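Local coordinates for protein serpin B3 (Homo sapiens, PDB 4ZK3) that probably inhibits proteases as a member of the serpin family, and is linked to Pso p27, a psoriasis-associated form that makes large aggregates, at residues S218-S223 and V231-Y236; S242-L247 and F372-K377; M212-T217 and D281-R286. All blocks are in the same frame, centred on the assembly; numbering follows the deposited sequence.

Interaction 1 (S218-S223 and V231-Y236)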
loop_
_atom_site.group_PDB
_atom_site.type_symbol
_atom_site.label_atom_id
_atom_site.label_comp_id
_atom_site.label_asym_id
_atom_site.label_seq_id
_atom_site.Cartn_x
_atom_site.Cartn_y
_atom_site.Cartn_z
ATOM N N SER A 218 13.986 -17.587 -17.544
ATOM C CA SER A 218 14.077 -16.283 -18.189
ATOM C C SER A 218 12.981 -15.312 -17.714
ATOM O O SER A 218 11.831 -15.682 -17.528
ATOM C CB SER A 218 14.091 -16.416 -19.705
ATOM O OG SER A 218 12.794 -16.426 -20.190
ATOM N N PHE A 219 13.376 -14.067 -17.506
ATOM C CA PHE A 219 12.521 -13.053 -16.908
ATOM C C PHE A 219 12.845 -11.781 -17.647
ATOM O O PHE A 219 13.961 -11.668 -18.133
ATOM C CB PHE A 219 12.959 -12.809 -15.465
ATOM C CG PHE A 219 12.592 -13.881 -14.486
ATOM C CD1 PHE A 219 11.265 -14.172 -14.199
ATOM C CD2 PHE A 219 13.592 -14.540 -13.767
ATOM C CE1 PHE A 219 10.960 -15.133 -13.250
ATOM C CE2 PHE A 219 13.288 -15.483 -12.820
ATOM C CZ PHE A 219 11.976 -15.781 -12.554
ATOM N N HIS A 220 11.939 -10.810 -17.667
ATOM C CA HIS A 220 12.313 -9.444 -18.065
ATOM C C HIS A 220 13.268 -8.854 -17.028
ATOM O O HIS A 220 13.014 -8.847 -15.805
ATOM C CB HIS A 220 11.092 -8.507 -18.248
ATOM C CG HIS A 220 10.216 -8.891 -19.396
ATOM N ND1 HIS A 220 8.941 -9.385 -19.231
ATOM C CD2 HIS A 220 10.451 -8.899 -20.729
ATOM C CE1 HIS A 220 8.431 -9.692 -20.412
ATOM N NE2 HIS A 220 9.328 -9.411 -21.337
ATOM N N PHE A 221 14.375 -8.345 -17.550
ATOM C CA PHE A 221 15.510 -7.945 -16.796
ATOM C C PHE A 221 16.097 -6.621 -17.342
ATOM O O PHE A 221 15.969 -6.295 -18.519
ATOM C CB PHE A 221 16.554 -9.084 -16.816
ATOM C CG PHE A 221 17.869 -8.696 -16.212
ATOM C CD1 PHE A 221 18.821 -7.996 -16.964
ATOM C CD2 PHE A 221 18.157 -8.995 -14.890
ATOM C CE1 PHE A 221 20.015 -7.580 -16.410
ATOM C CE2 PHE A 221 19.350 -8.581 -14.328
ATOM C CZ PHE A 221 20.295 -7.875 -15.094
ATOM N N ALA A 222 16.734 -5.868 -16.467
ATOM C CA ALA A 222 17.475 -4.702 -16.873
ATOM C C ALA A 222 18.575 -4.404 -15.874
ATOM O O ALA A 222 18.409 -4.547 -14.645
ATOM C CB ALA A 222 16.569 -3.513 -17.023
ATOM N N SER A 223 19.719 -4.011 -16.412
ATOM C CA SER A 223 20.796 -3.507 -15.621
ATOM C C SER A 223 20.762 -1.999 -15.645
ATOM O O SER A 223 20.809 -1.419 -16.701
ATOM C CB SER A 223 22.125 -3.957 -16.192
ATOM O OG SER A 223 23.103 -3.075 -15.662
ATOM N N VAL A 231 17.219 -4.606 -12.024
ATOM C CA VAL A 231 15.733 -4.702 -11.957
ATOM C C VAL A 231 15.224 -5.997 -12.526
ATOM O O VAL A 231 15.620 -6.387 -13.608
ATOM C CB VAL A 231 15.039 -3.545 -12.722
ATOM C CG1 VAL A 231 13.544 -3.590 -12.507
ATOM C CG2 VAL A 231 15.502 -2.250 -12.174
ATOM N N LEU A 232 14.307 -6.653 -11.815
ATOM C CA LEU A 232 13.689 -7.857 -12.286
ATOM C C LEU A 232 12.169 -7.839 -12.151
ATOM O O LEU A 232 11.642 -7.402 -11.124
ATOM C CB LEU A 232 14.247 -9.068 -11.522
ATOM C CG LEU A 232 13.990 -10.446 -12.091
ATOM C CD1 LEU A 232 14.856 -10.669 -13.317
ATOM C CD2 LEU A 232 14.370 -11.495 -11.090
ATOM N N GLU A 233 11.466 -8.359 -13.169
ATOM C CA GLU A 233 10.023 -8.591 -13.088
ATOM C C GLU A 233 9.779 -10.080 -12.900
ATOM O O GLU A 233 10.237 -10.895 -13.673
ATOM C CB GLU A 233 9.262 -8.077 -14.335
ATOM C CG GLU A 233 7.780 -8.380 -14.325
ATOM C CD GLU A 233 7.147 -8.528 -15.671
ATOM O OE1 GLU A 233 7.813 -8.990 -16.623
ATOM O OE2 GLU A 233 5.935 -8.248 -15.746
ATOM N N ILE A 234 9.017 -10.408 -11.867
ATOM C CA ILE A 234 8.666 -11.778 -11.552
ATOM C C ILE A 234 7.151 -11.852 -11.701
ATOM O O ILE A 234 6.443 -11.411 -10.815
ATOM C CB ILE A 234 9.079 -12.193 -10.119
ATOM C CG1 ILE A 234 10.514 -11.790 -9.812
ATOM C CG2 ILE A 234 8.911 -13.690 -9.941
ATOM C CD1 ILE A 234 11.017 -12.019 -8.398
ATOM N N PRO A 235 6.646 -12.404 -12.835
ATOM C CA PRO A 235 5.187 -12.365 -12.999
ATOM C C PRO A 235 4.424 -13.331 -12.101
ATOM O O PRO A 235 4.894 -14.433 -11.809
ATOM C CB PRO A 235 4.982 -12.780 -14.449
ATOM C CG PRO A 235 6.293 -12.525 -15.136
ATOM C CD PRO A 235 7.333 -12.815 -14.085
ATOM N N TYR A 236 3.203 -12.942 -11.754
ATOM C CA TYR A 236 2.241 -13.881 -11.235
ATOM C C TYR A 236 1.575 -14.611 -12.373
ATOM O O TYR A 236 1.481 -14.126 -13.481
ATOM C CB TYR A 236 1.251 -13.181 -10.295
ATOM C CG TYR A 236 1.975 -12.663 -9.056
ATOM C CD1 TYR A 236 2.310 -13.540 -8.010
ATOM C CD2 TYR A 236 2.312 -11.338 -8.932
ATOM C CE1 TYR A 236 3.006 -13.109 -6.894
ATOM C CE2 TYR A 236 3.010 -10.862 -7.820
ATOM C CZ TYR A 236 3.360 -11.760 -6.803
ATOM O OH TYR A 236 4.048 -11.343 -5.713
HETATM O O HOH W 1 9.562 -11.282 -16.252
#

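Interaction 2 (S242-L247 and F372-K377)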
loop_
_atom_site.group_PDB
_atom_site.type_symbol
_atom_site.label_atom_id
_atom_site.label_comp_id
_atom_site.label_asym_id
_atom_site.label_seq_id
_atom_site.Cartn_x
_atom_site.Cartn_y
_atom_site.Cartn_z
ATOM N N SER A 242 2.498 -8.451 -11.341
ATOM C CA SER A 242 3.899 -8.853 -11.203
ATOM C C SER A 242 4.504 -8.279 -9.930
ATOM O O SER A 242 4.051 -7.286 -9.408
ATOM C CB SER A 242 4.709 -8.306 -12.349
ATOM O OG SER A 242 4.430 -8.933 -13.541
ATOM N N MET A 243 5.591 -8.881 -9.483
ATOM C CA MET A 243 6.377 -8.337 -8.392
ATOM C C MET A 243 7.634 -7.847 -9.084
ATOM O O MET A 243 8.264 -8.606 -9.813
ATOM C CB MET A 243 6.759 -9.369 -7.335
ATOM C CG MET A 243 7.718 -8.794 -6.273
ATOM S SD MET A 243 8.044 -9.782 -4.801
ATOM C CE MET A 243 6.553 -9.611 -3.828
ATOM N N ILE A 244 7.954 -6.594 -8.871
ATOM C CA ILE A 244 9.194 -5.986 -9.441
ATOM C C ILE A 244 10.168 -5.861 -8.301
ATOM O O ILE A 244 9.766 -5.417 -7.209
ATOM C CB ILE A 244 8.923 -4.572 -9.948
ATOM C CG1 ILE A 244 7.850 -4.607 -11.005
ATOM C CG2 ILE A 244 10.213 -3.881 -10.439
ATOM C CD1 ILE A 244 8.070 -5.603 -12.074
ATOM N N VAL A 245 11.428 -6.198 -8.534
ATOM C CA VAL A 245 12.456 -6.118 -7.478
ATOM C C VAL A 245 13.641 -5.281 -7.997
ATOM O O VAL A 245 14.040 -5.433 -9.149
ATOM C CB VAL A 245 12.972 -7.524 -7.076
ATOM C CG1 VAL A 245 14.104 -7.444 -6.065
ATOM C CG2 VAL A 245 11.873 -8.397 -6.521
ATOM N N LEU A 246 14.142 -4.402 -7.145
ATOM C CA LEU A 246 15.305 -3.568 -7.423
ATOM C C LEU A 246 16.386 -3.873 -6.420
ATOM O O LEU A 246 16.218 -3.635 -5.200
ATOM C CB LEU A 246 14.912 -2.102 -7.389
ATOM C CG LEU A 246 13.929 -1.672 -8.482
ATOM C CD1 LEU A 246 12.535 -1.598 -7.917
ATOM C CD2 LEU A 246 14.300 -0.333 -9.122
ATOM N N LEU A 247 17.499 -4.422 -6.949
ATOM C CA LEU A 247 18.625 -4.938 -6.191
ATOM C C LEU A 247 19.896 -4.106 -6.407
ATOM O O LEU A 247 20.390 -4.076 -7.520
ATOM C CB LEU A 247 18.881 -6.384 -6.645
ATOM C CG LEU A 247 19.984 -7.095 -5.865
ATOM C CD1 LEU A 247 19.601 -7.237 -4.387
ATOM C CD2 LEU A 247 20.271 -8.428 -6.501
ATOM N N PHE A 372 7.992 -4.304 -5.185
ATOM C CA PHE A 372 6.597 -3.879 -5.224
ATOM C C PHE A 372 5.768 -4.798 -6.067
ATOM O O PHE A 372 6.309 -5.558 -6.885
ATOM C CB PHE A 372 6.457 -2.416 -5.649
ATOM C CG PHE A 372 6.907 -2.114 -7.040
ATOM C CD1 PHE A 372 6.029 -2.222 -8.105
ATOM C CD2 PHE A 372 8.203 -1.643 -7.278
ATOM C CE1 PHE A 372 6.452 -1.882 -9.381
ATOM C CE2 PHE A 372 8.644 -1.321 -8.553
ATOM C CZ PHE A 372 7.755 -1.410 -9.619
ATOM N N ILE A 373 4.455 -4.750 -5.804
ATOM C CA ILE A 373 3.488 -5.540 -6.518
ATOM C C ILE A 373 2.651 -4.579 -7.351
ATOM O O ILE A 373 2.013 -3.668 -6.827
ATOM C CB ILE A 373 2.629 -6.401 -5.587
ATOM C CG1 ILE A 373 3.497 -7.459 -4.871
ATOM C CG2 ILE A 373 1.497 -7.085 -6.367
ATOM C CD1 ILE A 373 2.822 -8.086 -3.673
ATOM N N ARG A 374 2.623 -4.837 -8.646
ATOM C CA ARG A 374 2.001 -4.006 -9.641
ATOM C C ARG A 374 0.890 -4.742 -10.374
ATOM O O ARG A 374 1.071 -5.889 -10.792
ATOM C CB ARG A 374 3.063 -3.610 -10.659
ATOM C CG ARG A 374 2.586 -2.631 -11.742
ATOM C CD ARG A 374 3.767 -2.276 -12.683
ATOM N NE ARG A 374 4.161 -3.435 -13.510
ATOM C CZ ARG A 374 5.344 -3.577 -14.139
ATOM N NH1 ARG A 374 6.293 -2.635 -14.087
ATOM N NH2 ARG A 374 5.567 -4.677 -14.861
ATOM N N GLN A 375 -0.218 -4.037 -10.608
ATOM C CA GLN A 375 -1.290 -4.509 -11.527
ATOM C C GLN A 375 -0.901 -4.042 -12.942
ATOM O O GLN A 375 -0.734 -2.843 -13.214
ATOM C CB GLN A 375 -2.657 -4.113 -11.043
ATOM C CG GLN A 375 -3.632 -3.589 -12.069
ATOM C CD GLN A 375 -4.686 -4.543 -12.440
ATOM O OE1 GLN A 375 -5.374 -5.091 -11.590
ATOM N NE2 GLN A 375 -4.866 -4.716 -13.720
ATOM N N ASN A 376 -0.642 -4.994 -13.829
ATOM C CA ASN A 376 0.067 -4.602 -15.080
ATOM C C ASN A 376 -0.758 -3.749 -16.105
ATOM O O ASN A 376 -0.256 -2.791 -16.652
ATOM C CB ASN A 376 0.650 -5.849 -15.756
ATOM C CG ASN A 376 1.769 -6.496 -14.944
ATOM O OD1 ASN A 376 2.591 -5.836 -14.323
ATOM N ND2 ASN A 376 1.831 -7.765 -15.008
ATOM N N LYS A 377 -2.027 -4.070 -16.284
ATOM C CA LYS A 377 -2.883 -3.354 -17.260
ATOM C C LYS A 377 -3.114 -1.909 -16.875
ATOM O O LYS A 377 -3.101 -1.034 -17.723
ATOM C CB LYS A 377 -4.224 -4.076 -17.398
ATOM C CG LYS A 377 -4.141 -5.154 -18.479
ATOM C CD LYS A 377 -4.669 -6.549 -18.120
ATOM C CE LYS A 377 -3.598 -7.613 -18.398
ATOM N NZ LYS A 377 -4.232 -8.927 -18.635
#

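Interaction 3 (M212-T217 and D281-R286)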
loop_
_atom_site.group_PDB
_atom_site.type_symbol
_atom_site.label_atom_id
_atom_site.label_comp_id
_atom_site.label_asym_id
_atom_site.label_seq_id
_atom_site.Cartn_x
_atom_site.Cartn_y
_atom_site.Cartn_z
ATOM N N MET A 212 16.775 -19.401 1.401
ATOM C CA MET A 212 16.905 -18.819 0.058
ATOM C C MET A 212 16.319 -19.684 -1.017
ATOM O O MET A 212 16.775 -20.789 -1.237
ATOM C CB MET A 212 18.384 -18.518 -0.292
ATOM C CG MET A 212 18.538 -17.720 -1.612
ATOM S SD MET A 212 17.920 -16.020 -1.394
ATOM C CE MET A 212 19.192 -15.292 -0.398
ATOM N N MET A 213 15.324 -19.163 -1.745
ATOM C CA MET A 213 14.730 -19.926 -2.828
ATOM C C MET A 213 15.541 -19.647 -4.086
ATOM O O MET A 213 16.127 -18.571 -4.238
ATOM C CB MET A 213 13.260 -19.560 -3.067
ATOM C CG MET A 213 12.408 -19.413 -1.817
ATOM S SD MET A 213 10.705 -18.957 -2.222
ATOM C CE MET A 213 10.880 -17.373 -3.067
ATOM N N ARG A 214 15.566 -20.589 -4.992
ATOM C CA ARG A 214 16.489 -20.523 -6.130
ATOM C C ARG A 214 15.819 -21.146 -7.329
ATOM O O ARG A 214 15.142 -22.148 -7.192
ATOM C CB ARG A 214 17.779 -21.260 -5.831
ATOM C CG ARG A 214 18.468 -20.745 -4.557
ATOM C CD ARG A 214 19.878 -21.277 -4.241
ATOM N NE ARG A 214 19.882 -22.648 -3.785
ATOM C CZ ARG A 214 19.915 -23.707 -4.589
ATOM N NH1 ARG A 214 19.900 -23.549 -5.906
ATOM N NH2 ARG A 214 19.943 -24.939 -4.083
ATOM N N GLN A 215 15.954 -20.487 -8.482
ATOM C CA GLN A 215 15.504 -21.013 -9.742
ATOM C C GLN A 215 16.248 -20.290 -10.868
ATOM O O GLN A 215 16.748 -19.191 -10.668
ATOM C CB GLN A 215 13.980 -20.869 -9.921
ATOM C CG GLN A 215 13.483 -19.446 -10.201
ATOM C CD GLN A 215 11.992 -19.393 -10.503
ATOM O OE1 GLN A 215 11.193 -18.932 -9.686
ATOM N NE2 GLN A 215 11.604 -19.901 -11.655
ATOM N N TYR A 216 16.322 -20.968 -12.012
ATOM C CA TYR A 216 17.032 -20.537 -13.223
ATOM C C TYR A 216 15.946 -20.523 -14.258
ATOM O O TYR A 216 15.320 -21.545 -14.501
ATOM C CB TYR A 216 18.131 -21.541 -13.647
ATOM C CG TYR A 216 19.055 -21.061 -14.781
ATOM C CD1 TYR A 216 20.178 -20.285 -14.498
ATOM C CD2 TYR A 216 18.814 -21.402 -16.132
ATOM C CE1 TYR A 216 21.020 -19.840 -15.507
ATOM C CE2 TYR A 216 19.656 -20.959 -17.154
ATOM C CZ TYR A 216 20.756 -20.175 -16.834
ATOM O OH TYR A 216 21.618 -19.696 -17.804
ATOM N N THR A 217 15.686 -19.357 -14.826
ATOM C CA THR A 217 14.594 -19.186 -15.803
ATOM C C THR A 217 14.725 -17.815 -16.474
ATOM O O THR A 217 15.556 -17.003 -16.068
ATOM C CB THR A 217 13.208 -19.388 -15.137
ATOM O OG1 THR A 217 12.181 -18.774 -15.919
ATOM C CG2 THR A 217 13.203 -18.791 -13.778
ATOM N N ASP A 281 20.016 -16.805 -12.604
ATOM C CA ASP A 281 20.066 -17.626 -11.252
ATOM C C ASP A 281 19.358 -16.518 -10.439
ATOM O O ASP A 281 19.986 -15.531 -10.010
ATOM C CB ASP A 281 21.494 -18.258 -10.457
ATOM C CG ASP A 281 21.247 -19.681 -9.463
ATOM O OD1 ASP A 281 20.557 -20.574 -9.931
ATOM O OD2 ASP A 281 21.603 -20.106 -8.261
ATOM N N LEU A 282 18.034 -16.650 -10.287
ATOM C CA LEU A 282 17.313 -15.824 -9.308
ATOM C C LEU A 282 17.388 -16.520 -7.960
ATOM O O LEU A 282 16.949 -17.625 -7.841
ATOM C CB LEU A 282 15.846 -15.651 -9.710
ATOM C CG LEU A 282 14.873 -15.044 -8.679
ATOM C CD1 LEU A 282 15.375 -13.677 -8.193
ATOM C CD2 LEU A 282 13.518 -15.014 -9.344
ATOM N N HIS A 283 17.972 -15.851 -6.977
ATOM C CA HIS A 283 17.918 -16.279 -5.578
ATOM C C HIS A 283 17.071 -15.228 -4.866
ATOM O O HIS A 283 17.436 -14.011 -4.803
ATOM C CB HIS A 283 19.319 -16.385 -4.959
ATOM C CG HIS A 283 20.203 -17.465 -5.558
ATOM N ND1 HIS A 283 21.460 -17.739 -5.046
ATOM C CD2 HIS A 283 20.023 -18.337 -6.583
ATOM C CE1 HIS A 283 22.022 -18.709 -5.750
ATOM N NE2 HIS A 283 21.185 -19.085 -6.696
ATOM N N LEU A 284 15.932 -15.682 -4.342
ATOM C CA LEU A 284 14.972 -14.830 -3.613
ATOM C C LEU A 284 14.618 -15.486 -2.293
ATOM O O LEU A 284 14.273 -16.649 -2.276
ATOM C CB LEU A 284 13.702 -14.692 -4.486
ATOM C CG LEU A 284 12.637 -13.677 -4.027
ATOM C CD1 LEU A 284 13.107 -12.245 -4.219
ATOM C CD2 LEU A 284 11.313 -13.887 -4.735
ATOM N N PRO A 285 14.728 -14.771 -1.189
ATOM C CA PRO A 285 14.443 -15.380 0.110
ATOM C C PRO A 285 12.925 -15.563 0.377
ATOM O O PRO A 285 12.081 -14.851 -0.176
ATOM C CB PRO A 285 15.062 -14.416 1.091
ATOM C CG PRO A 285 14.997 -13.083 0.368
ATOM C CD PRO A 285 15.190 -13.390 -1.072
ATOM N N ARG A 286 12.597 -16.573 1.170
ATOM C CA ARG A 286 11.282 -16.683 1.782
ATOM C C ARG A 286 11.342 -15.606 2.793
ATOM O O ARG A 286 12.358 -15.485 3.490
ATOM C CB ARG A 286 11.125 -18.008 2.536
ATOM C CG ARG A 286 11.084 -19.223 1.655
ATOM C CD ARG A 286 10.889 -20.561 2.416
ATOM N NE ARG A 286 9.903 -20.474 3.476
ATOM C CZ ARG A 286 8.640 -20.898 3.428
ATOM N NH1 ARG A 286 8.134 -21.552 2.391
ATOM N NH2 ARG A 286 7.878 -20.682 4.474
#

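Interaction 1 (S218-S223 and V231-Y236)
His220 and Glu233 form the polar side of this antiparallel pairing. Their side chains lie next to each other and point the same way, and His220 ND1 donates to Glu233 OE1 at 2.9 Å. The oxygen sits close to the imidazole plane, although ring and carboxylate planes are turned 38° apart. CG of Glu233 is anti to its backbone N (chi1 176°), and the chain runs on extended to the carboxylate. The bond implies a proton on ND1. OE2, the other oxygen, is held from the next strand by Ser242.

A water completes the polar group. It donates to Glu233 OE1 and, at 2.7 Å, to Glu233 O, and it accepts from His220 N at 2.8 Å. It thus links His220 N to Glu233 O where the two strands draw apart, while the partner bond, Glu233 N to His220 O, remains direct and nearly straight (173°). Farther along, Ala222 and Val231 form a hydrogen-bonded pair with bonds in both directions, the shorter being Val231 N to Ala222 O at 2.9 Å.

Apolar contacts gather on the face that carries Phe221 and Leu232. Leu232 CD1 reaches Phe219 CB at 3.6 Å and meets the Phe221 ring at its edge, 4.0 Å from CD2. On the CD1-CE1 side of the Phe219 ring, CE1 lies near Ile234 CG2, and Pro235 CD approaches CD1 at the ring edge (4.2 Å). Leu282 of strand 276-294 packs against both Phe219 and Leu232.

Together, strands 206-224 and 229-235 make a beta hairpin, and by serpin topology this pairing corresponds to the first two strands of the buried central sheet B.

Interaction 2 (S242-L247 and F372-K377)
Ile244 packs beside Phe372, and its atoms trace the contact. CB stands over one face of the phenyl ring, 3.6 Å from its centroid and displaced toward the rim, a CH-pi contact. CG2 covers CE2 and CZ, while CG1 reaches CE1 at 3.5 Å. The tip, CD1, passes on to lie over one face of the Arg374 guanidinium, 3.9 Å from NH2. CG of Phe372 sits between the backbone N and the carbonyl carbon (chi1 64°), on the side of Ile244; Leu246 CD1 closes on the ring edge.

The guanidinium is held flat from its side: NE and NH2 both donate to Asn376 OD1, NE at 3.0 Å, and NH1 binds Thr270 O. Asn376 ND2 in turn donates to Ser242 OG at 3.2 Å, an oxygen also bonded to Glu233. On the opposite face of the strands, Met243 CE touches Ile373 CG1.

Paired backbone bonds join Ser242 with Arg374 and Ile244 with Phe372, flanking the non-hydrogen-bonded Met243-Ile373 pair. This buried antiparallel pairing of chain parts distant in sequence corresponds to neighbouring strands of serpin sheet B, the later one from the C-terminal region.

Interaction 3 (M212-T217 and D281-R286)
Arg214 and His283 each hold CG anti to the carbonyl carbon (chi1 -56° and -66°), which sets the two side chains next to each other, pointing the same way. The arginine chain then spreads over one face of the imidazole: CG lies 3.5 Å from CD2, and CD stands over the ring centre, 3.6 Å from the centroid, in a CH-pi contact. The guanidinium itself is turned 66° to the ring, so it is the methylenes that do the touching.

On the same face, Met212 bends at its second and third torsions. Its CG meets His283 CB at 3.7 Å, and its SD settles 3.4 Å from Pro285 N, with Pro285 CD a little farther off.

The face of Met213 and Leu284 is more apolar. Met213 lies beside Leu284, CE 3.9 Å from CD2, and the Arg286 side chain crosses it at about a right angle, CG to CG 3.7 Å, while the guanidinium of Arg286 leaves for a salt bridge with Glu338.

Four backbone bonds join the strands, two in the Met213-Leu284 pair and two in the Gln215-Leu282 pair; between them, His283 CA approaches Met213 O at 3.2 Å. By serpin topology these are neighbouring strands of sheet C.

Side-chain packing between the strands is therefore largely apolar: the methionine side chains, leucine methyls and the methylenes of two arginines provide it. The aliphatic part of Arg214 shields one imidazole face of His283, and the ring also stacks with His364 of strand 361-364.

Interactions 1 and 3 both use strand 206-224: its later part pairs with strand 229-235, its earlier part with strand 276-294. Interaction 2 adjoins interaction 1 because strands 229-235 and 241-248 are neighbours, so Glu233 and Ser242 join their polar groups, and Ile244 CD1 packs on Glu233 CB. Besides the continuous chain, interaction 3 meets interaction 1 through apolar side chains, Leu282 and Leu284 reaching Phe219, Leu232 and Ile234; it does not touch interaction 2, whose centre lies about 16 Å away. Interactions 1 and 2 are largely buried and include hydrogen-bonded polar side chains, whereas interaction 3 is only partly buried and lays the Arg214 methylenes over the His283 ring.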